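Local coordinates for Mll8374 protein (Mesorhizobium loti, PDB 3B5E) that probably hydrolyses carboxylic ester bonds, as a serine carboxylesterase with an alpha/beta-hydrolase fold, at residues G166-Y172 with P196-D200. Sequence-based numbering, arbitrary orientation.
Sequences GAADETY and PSGHD. With EDO (1,2-ethanediol), chain F.
A short, nearly linear hydrogen bond joins two loops here: His199 ND1 donates to Asp169 OD2 at 2.7 Å and 170°. The fold is an alpha/beta hydrolase, and the two residues are consistent with the acid-histidine pair of a Ser-His-Asp catalytic triad. His199 NE2 is hydrogen-bonded to Ser119 OG, the probable nucleophile on a GxSxG elbow. The loops follow the neighbouring parallel strands 160-166 and 189-195. Neither segment forms a regular helix.

Gly166 to Asp169 make a type I beta turn, closed by Asp169 N to Gly166 O at 3.0 Å. Ala168 N donates to Ser197 O at 3.0 Å. The CA atoms of Ala168 and Gly198 are 4.1 Å apart. Gly166 has to be small, because a CB there would clash with the carbonyl oxygens of Ser197 and Gly198.

Asp169 takes a t chi1 rotamer. Its OD1 accepts from Tyr172 N at 3.2 Å, an Asx motif that leaves OD2 turned to the histidine. His199 is also t, with chi2 near 70°. The Tyr172 ring (chi1 m) meets the imidazole obliquely, with centroids 5.1 Å apart and planes at 46°. A 1,2-ethanediol, probably from the crystallisation liquor, is hydrogen-bonded to the backbone beside the histidine: His199 N donates to EDO O2 at 2.8 Å and Asp200 N to EDO O1 at 3.1 Å.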
ATOM      1  N   GLY A 166      -2.316 -13.838   6.477  1.00 19.22           N
ATOM      2  CA  GLY A 166      -2.852 -14.356   7.715  1.00 16.91           C
ATOM      3  C   GLY A 166      -3.191 -15.838   7.600  1.00 16.25           C
ATOM      4  O   GLY A 166      -3.944 -16.233   6.737  1.00 18.64           O
ATOM      5  N   ALA A 167      -2.680 -16.665   8.512  1.00 17.17           N
ATOM      6  CA  ALA A 167      -2.971 -18.143   8.504  1.00 16.66           C
ATOM      7  C   ALA A 167      -4.452 -18.412   8.657  1.00 17.00           C
ATOM      8  O   ALA A 167      -4.976 -19.384   8.112  1.00 19.03           O
ATOM      9  CB  ALA A 167      -2.211 -18.866   9.692  1.00 15.79           C
ATOM     10  N   ALA A 168      -5.123 -17.534   9.404  1.00 15.58           N
ATOM     11  CA  ALA A 168      -6.540 -17.663   9.736  1.00 16.00           C
ATOM     12  C   ALA A 168      -7.410 -16.883   8.746  1.00 18.18           C
ATOM     13  O   ALA A 168      -8.617 -16.778   8.926  1.00 19.96           O
ATOM     14  CB  ALA A 168      -6.787 -17.182  11.170  1.00 14.41           C
ATOM     15  N   ASP A 169      -6.780 -16.311   7.708  1.00 18.53           N
ATOM     16  CA  ASP A 169      -7.476 -15.545   6.665  1.00 18.96           C
ATOM     17  C   ASP A 169      -8.021 -16.559   5.673  1.00 18.96           C
ATOM     18  O   ASP A 169      -7.405 -16.908   4.684  1.00 21.07           O
ATOM     19  CB  ASP A 169      -6.527 -14.531   6.025  1.00 18.92           C
ATOM     20  CG  ASP A 169      -7.250 -13.542   5.085  1.00 21.76           C
ATOM     21  OD1 ASP A 169      -8.462 -13.779   4.741  1.00 21.06           O
ATOM     22  OD2 ASP A 169      -6.600 -12.539   4.717  1.00 20.75           O
ATOM     23  N   GLU A 170      -9.187 -17.092   6.001  1.00 21.95           N
ATOM     24  CA  GLU A 170      -9.783 -18.213   5.283  1.00 24.46           C
ATOM     25  C   GLU A 170     -10.114 -17.871   3.819  1.00 22.35           C
ATOM     26  O   GLU A 170      -9.855 -18.661   2.904  1.00 20.52           O
ATOM     27  CB  GLU A 170     -11.042 -18.625   6.038  1.00 26.22           C
ATOM     28  CG  GLU A 170     -11.722 -19.867   5.581  1.00 30.65           C
ATOM     29  CD  GLU A 170     -12.980 -20.179   6.432  1.00 34.37           C
ATOM     30  OE1 GLU A 170     -13.689 -19.217   6.858  1.00 42.08           O
ATOM     31  OE2 GLU A 170     -13.267 -21.377   6.655  1.00 37.19           O
ATOM     32  N   THR A 171     -10.598 -16.660   3.606  1.00 21.80           N
ATOM     33  CA  THR A 171     -11.074 -16.229   2.303  1.00 22.59           C
ATOM     34  C   THR A 171      -9.909 -15.899   1.361  1.00 21.87           C
ATOM     35  O   THR A 171      -9.920 -16.293   0.204  1.00 21.88           O
ATOM     36  CB  THR A 171     -12.014 -14.993   2.436  1.00 23.80           C
ATOM     37  OG1 THR A 171     -13.108 -15.321   3.292  1.00 26.33           O
ATOM     38  CG2 THR A 171     -12.577 -14.533   1.069  1.00 20.95           C
ATOM     39  N   TYR A 172      -8.929 -15.153   1.859  1.00 19.64           N
ATOM     40  CA  TYR A 172      -7.887 -14.565   1.008  1.00 19.91           C
ATOM     41  C   TYR A 172      -6.501 -15.188   1.108  1.00 22.01           C
ATOM     42  O   TYR A 172      -5.694 -15.021   0.172  1.00 21.31           O
ATOM     43  CB  TYR A 172      -7.802 -13.070   1.295  1.00 23.07           C
ATOM     44  CG  TYR A 172      -9.107 -12.404   0.986  1.00 22.43           C
ATOM     45  CD1 TYR A 172      -9.571 -12.360  -0.320  1.00 22.43           C
ATOM     46  CD2 TYR A 172      -9.883 -11.823   1.985  1.00 26.44           C
ATOM     47  CE1 TYR A 172     -10.792 -11.778  -0.652  1.00 28.73           C
ATOM     48  CE2 TYR A 172     -11.129 -11.235   1.665  1.00 31.96           C
ATOM     49  CZ  TYR A 172     -11.559 -11.208   0.340  1.00 31.52           C
ATOM     50  OH  TYR A 172     -12.747 -10.620  -0.020  1.00 33.14           O
ATOM     51  N   PRO A 196      -0.146 -16.018  12.581  1.00 17.06           N
ATOM     52  CA  PRO A 196      -1.384 -16.705  13.023  1.00 19.25           C
ATOM     53  C   PRO A 196      -2.690 -15.916  12.869  1.00 19.14           C
ATOM     54  O   PRO A 196      -3.770 -16.506  12.945  1.00 19.10           O
ATOM     55  CB  PRO A 196      -1.105 -17.031  14.502  1.00 19.57           C
ATOM     56  CG  PRO A 196       0.426 -16.989  14.605  1.00 19.19           C
ATOM     57  CD  PRO A 196       0.851 -15.917  13.664  1.00 18.10           C
ATOM     58  N   SER A 197      -2.575 -14.618  12.637  1.00 18.93           N
ATOM     59  CA  SER A 197      -3.729 -13.729  12.455  1.00 19.06           C
ATOM     60  C   SER A 197      -4.636 -14.101  11.296  1.00 18.45           C
ATOM     61  O   SER A 197      -4.263 -14.852  10.377  1.00 18.54           O
ATOM     62  CB  SER A 197      -3.243 -12.276  12.276  1.00 20.44           C
ATOM     63  OG  SER A 197      -2.579 -11.909  13.443  1.00 21.55           O
ATOM     64  N   GLY A 198      -5.869 -13.606  11.367  1.00 18.48           N
ATOM     65  CA  GLY A 198      -6.765 -13.640  10.235  1.00 18.33           C
ATOM     66  C   GLY A 198      -6.572 -12.485   9.276  1.00 18.55           C
ATOM     67  O   GLY A 198      -5.455 -12.015   9.031  1.00 18.47           O
ATOM     68  N   HIS A 199      -7.680 -12.022   8.706  1.00 20.00           N
ATOM     69  CA  HIS A 199      -7.638 -10.879   7.787  1.00 18.67           C
ATOM     70  C   HIS A 199      -7.400  -9.523   8.487  1.00 18.57           C
ATOM     71  O   HIS A 199      -6.967  -8.588   7.846  1.00 19.38           O
ATOM     72  CB  HIS A 199      -8.909 -10.825   6.950  1.00 20.60           C
ATOM     73  CG  HIS A 199      -8.782  -9.931   5.769  1.00 20.75           C
ATOM     74  ND1 HIS A 199      -7.982 -10.239   4.693  1.00 23.64           N
ATOM     75  CD2 HIS A 199      -9.337  -8.724   5.498  1.00 24.04           C
ATOM     76  CE1 HIS A 199      -8.058  -9.268   3.801  1.00 24.05           C
ATOM     77  NE2 HIS A 199      -8.856  -8.327   4.276  1.00 23.72           N
ATOM     78  N   ASP A 200      -7.647  -9.442   9.787  1.00 19.07           N
ATOM     79  CA  ASP A 200      -7.400  -8.224  10.530  1.00 20.65           C
ATOM     80  C   ASP A 200      -5.898  -8.031  10.713  1.00 22.65           C
ATOM     81  O   ASP A 200      -5.132  -8.996  10.769  1.00 22.94           O
ATOM     82  CB  ASP A 200      -8.035  -8.259  11.928  1.00 21.36           C
ATOM     83  CG  ASP A 200      -9.555  -8.018  11.918  1.00 37.25           C
ATOM     84  OD1 ASP A 200     -10.165  -7.759  10.844  1.00 44.39           O
ATOM     85  OD2 ASP A 200     -10.150  -8.081  13.033  1.00 52.05           O
TER
HETATM   86  C1  EDO F 226     -10.061 -11.372  11.076  1.00 43.21           C
HETATM   87  O1  EDO F 226      -8.789 -11.542  11.773  1.00 47.96           O
HETATM   88  C2  EDO F 226     -10.718 -12.668  10.577  1.00 41.75           C
HETATM   89  O2  EDO F 226     -10.216 -13.095   9.296  1.00 24.70           O